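PDB 5V2D: dioxygenase from Pseudomonas brassicacearum, which probably uses a histidine-bound iron and dioxygen to split the central double bond of lignostilbenes into two aromatic aldehydes. Local coordinates for residues A456-I461 / R465-V470. Numbering follows the deposited sequence.
Sequences ALLNLI and RSELVV
Leu460, Arg465 and Glu467 close up into a small cluster on one face of a two-stranded antiparallel ladder. The side chains of Leu460 and Arg465 run next to each other in the same direction, and the bend at chi3 of the arginine (54°) turns its guanidinium back so that Leu460 CD2 sits over one of its faces, 3.8 Å above the plane and shifted to the rim. The same methyl meets the carboxylate carbon, Leu460 CD2 to Glu467 CD 3.8 Å, so a leucine branch lies against both halves of an ion pair. That pair joins Arg465 NH1 to Glu467 OE2 at 2.9 Å; the donor nitrogen comes to the anti side of the oxygen, 25° out of the carboxylate plane. Glu467 OE1, the other oxygen, lies 3.7 Å from Leu458 CD2 and forms a salt bridge with Arg483 of strand 482-486, while Arg465 NE is paired with Glu463 in the turn. A glutamine in place of Glu467 would probably remove the negative charge that Arg465 and Arg483 share, leaving Arg465 to Glu463. Farther along this face Val469 CG1 packs on Leu458 CB at 4.0 Å. On the reverse face Leu468 CD1 reaches across to Leu457 CD2 at 3.8 Å. Also there, Asn459 OD1 is hydrogen-bonded to Gln436 and Ser466 OG to the backbone N of Met490. Between the two faces, six backbone hydrogen bonds zip the strands; Leu458 N to Glu467 O, 2.8 Å, is almost straight at 176°. The ladder is a beta hairpin, strands 452-460 and 465-472, forming inner strands of one antiparallel blade in the seven-bladed beta-propeller of carotenoid cleavage oxygenases.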
ATOM      1  N   ALA A 456       9.745 -10.545  -4.606  1.00 22.96           N
ATOM      2  CA  ALA A 456       9.704  -9.597  -3.517  1.00 25.02           C
ATOM      3  C   ALA A 456      11.079  -9.151  -3.117  1.00 24.80           C
ATOM      4  O   ALA A 456      12.040  -9.908  -3.255  1.00 22.14           O
ATOM      5  CB  ALA A 456       9.047 -10.228  -2.275  1.00 25.31           C
ATOM      6  N   LEU A 457      11.182  -7.970  -2.570  1.00 22.19           N
ATOM      7  CA  LEU A 457      12.416  -7.561  -1.968  1.00 24.01           C
ATOM      8  C   LEU A 457      12.601  -8.262  -0.645  1.00 23.90           C
ATOM      9  O   LEU A 457      11.679  -8.353   0.186  1.00 20.97           O
ATOM     10  CB  LEU A 457      12.445  -6.036  -1.688  1.00 25.39           C
ATOM     11  CG  LEU A 457      12.717  -5.173  -2.956  1.00 26.38           C
ATOM     12  CD1 LEU A 457      12.490  -3.730  -2.579  1.00 27.81           C
ATOM     13  CD2 LEU A 457      14.114  -5.336  -3.516  1.00 26.71           C
ATOM     14  N   LEU A 458      13.827  -8.731  -0.476  1.00 23.65           N
ATOM     15  CA  LEU A 458      14.308  -9.345   0.741  1.00 25.59           C
ATOM     16  C   LEU A 458      15.351  -8.402   1.342  1.00 25.65           C
ATOM     17  O   LEU A 458      16.343  -8.040   0.716  1.00 26.86           O
ATOM     18  CB  LEU A 458      14.917 -10.735   0.442  1.00 25.41           C
ATOM     19  CG  LEU A 458      15.675 -11.428   1.618  1.00 27.48           C
ATOM     20  CD1 LEU A 458      14.686 -11.777   2.674  1.00 28.79           C
ATOM     21  CD2 LEU A 458      16.439 -12.671   1.124  1.00 28.25           C
ATOM     22  N   ASN A 459      15.071  -7.980   2.564  1.00 25.56           N
ATOM     23  CA  ASN A 459      15.917  -7.111   3.323  1.00 26.49           C
ATOM     24  C   ASN A 459      16.770  -8.023   4.232  1.00 25.88           C
ATOM     25  O   ASN A 459      16.214  -8.687   5.107  1.00 26.18           O
ATOM     26  CB  ASN A 459      15.111  -6.138   4.224  1.00 27.16           C
ATOM     27  CG  ASN A 459      13.945  -5.499   3.526  1.00 29.08           C
ATOM     28  OD1 ASN A 459      14.134  -4.879   2.495  1.00 27.57           O
ATOM     29  ND2 ASN A 459      12.665  -5.779   4.057  1.00 31.90           N
ATOM     30  N   LEU A 460      18.078  -7.979   4.053  1.00 27.45           N
ATOM     31  CA  LEU A 460      19.004  -8.734   4.868  1.00 29.14           C
ATOM     32  C   LEU A 460      19.484  -7.729   5.881  1.00 29.30           C
ATOM     33  O   LEU A 460      20.421  -6.956   5.634  1.00 29.73           O
ATOM     34  CB  LEU A 460      20.131  -9.280   4.027  1.00 32.90           C
ATOM     35  CG  LEU A 460      20.045 -10.599   3.240  1.00 38.14           C
ATOM     36  CD1 LEU A 460      19.020 -11.567   3.722  1.00 39.07           C
ATOM     37  CD2 LEU A 460      19.788 -10.346   1.784  1.00 43.37           C
ATOM     38  N   ILE A 461      18.790  -7.676   6.991  1.00 29.99           N
ATOM     39  CA  ILE A 461      18.853  -6.503   7.824  1.00 32.40           C
ATOM     40  C   ILE A 461      20.036  -6.432   8.746  1.00 36.50           C
ATOM     41  O   ILE A 461      20.371  -5.319   9.173  1.00 38.58           O
ATOM     42  CB  ILE A 461      17.572  -6.261   8.603  1.00 34.53           C
ATOM     43  CG1 ILE A 461      17.178  -7.397   9.488  1.00 35.68           C
ATOM     44  CG2 ILE A 461      16.426  -5.979   7.679  1.00 33.98           C
ATOM     45  CD1 ILE A 461      15.918  -7.066  10.284  1.00 35.97           C
ATOM     46  N   ARG A 465      21.760  -5.139   3.440  1.00 30.54           N
ATOM     47  CA  ARG A 465      21.854  -5.515   2.016  1.00 32.46           C
ATOM     48  C   ARG A 465      20.434  -5.837   1.574  1.00 29.02           C
ATOM     49  O   ARG A 465      19.586  -6.161   2.403  1.00 30.38           O
ATOM     50  CB  ARG A 465      22.729  -6.803   1.863  1.00 37.74           C
ATOM     51  CG  ARG A 465      23.404  -6.988   0.541  1.00 47.73           C
ATOM     52  CD  ARG A 465      24.623  -7.937   0.560  1.00 47.12           C
ATOM     53  NE  ARG A 465      24.278  -9.261   1.136  1.00 48.82           N
ATOM     54  CZ  ARG A 465      23.640 -10.295   0.531  1.00 46.92           C
ATOM     55  NH1 ARG A 465      23.110 -10.259  -0.696  1.00 44.61           N
ATOM     56  NH2 ARG A 465      23.511 -11.472   1.174  1.00 51.22           N
ATOM     57  N   SER A 466      20.199  -5.864   0.282  1.00 27.73           N
ATOM     58  CA  SER A 466      18.911  -6.104  -0.309  1.00 25.47           C
ATOM     59  C   SER A 466      19.085  -7.002  -1.507  1.00 27.10           C
ATOM     60  O   SER A 466      20.067  -6.887  -2.233  1.00 26.36           O
ATOM     61  CB  SER A 466      18.262  -4.755  -0.752  1.00 26.82           C
ATOM     62  OG  SER A 466      18.106  -3.886   0.342  1.00 26.08           O
ATOM     63  N   GLU A 467      18.132  -7.896  -1.709  1.00 25.42           N
ATOM     64  CA  GLU A 467      18.024  -8.734  -2.912  1.00 26.51           C
ATOM     65  C   GLU A 467      16.596  -8.674  -3.386  1.00 24.26           C
ATOM     66  O   GLU A 467      15.700  -8.579  -2.548  1.00 24.40           O
ATOM     67  CB  GLU A 467      18.295 -10.254  -2.592  1.00 29.60           C
ATOM     68  CG  GLU A 467      19.696 -10.432  -2.081  1.00 33.45           C
ATOM     69  CD  GLU A 467      20.028 -11.916  -1.651  1.00 36.64           C
ATOM     70  OE1 GLU A 467      19.129 -12.691  -1.482  1.00 34.90           O
ATOM     71  OE2 GLU A 467      21.188 -12.267  -1.491  1.00 34.94           O
ATOM     72  N   LEU A 468      16.392  -8.784  -4.684  1.00 21.59           N
ATOM     73  CA  LEU A 468      15.073  -9.040  -5.166  1.00 24.22           C
ATOM     74  C   LEU A 468      14.976 -10.594  -5.410  1.00 28.07           C
ATOM     75  O   LEU A 468      15.734 -11.139  -6.267  1.00 27.34           O
ATOM     76  CB  LEU A 468      14.863  -8.317  -6.452  1.00 23.78           C
ATOM     77  CG  LEU A 468      13.455  -8.278  -7.007  1.00 26.46           C
ATOM     78  CD1 LEU A 468      12.512  -7.588  -6.052  1.00 26.23           C
ATOM     79  CD2 LEU A 468      13.490  -7.592  -8.392  1.00 27.87           C
ATOM     80  N   VAL A 469      14.159 -11.287  -4.623  1.00 26.03           N
ATOM     81  CA  VAL A 469      14.094 -12.754  -4.734  1.00 26.09           C
ATOM     82  C   VAL A 469      12.944 -13.203  -5.629  1.00 26.12           C
ATOM     83  O   VAL A 469      11.884 -12.542  -5.682  1.00 23.55           O
ATOM     84  CB  VAL A 469      14.003 -13.452  -3.381  1.00 27.77           C
ATOM     85  CG1 VAL A 469      15.301 -13.191  -2.638  1.00 28.48           C
ATOM     86  CG2 VAL A 469      12.769 -13.092  -2.578  1.00 27.96           C
ATOM     87  N   VAL A 470      13.172 -14.297  -6.352  1.00 24.87           N
ATOM     88  CA  VAL A 470      12.174 -14.880  -7.198  1.00 25.20           C
ATOM     89  C   VAL A 470      11.923 -16.333  -6.782  1.00 27.62           C
ATOM     90  O   VAL A 470      12.841 -17.148  -6.807  1.00 29.52           O
ATOM     91  CB  VAL A 470      12.647 -14.857  -8.661  1.00 25.37           C
ATOM     92  CG1 VAL A 470      11.529 -15.426  -9.551  1.00 26.74           C
ATOM     93  CG2 VAL A 470      13.076 -13.448  -9.121  1.00 27.18           C
TER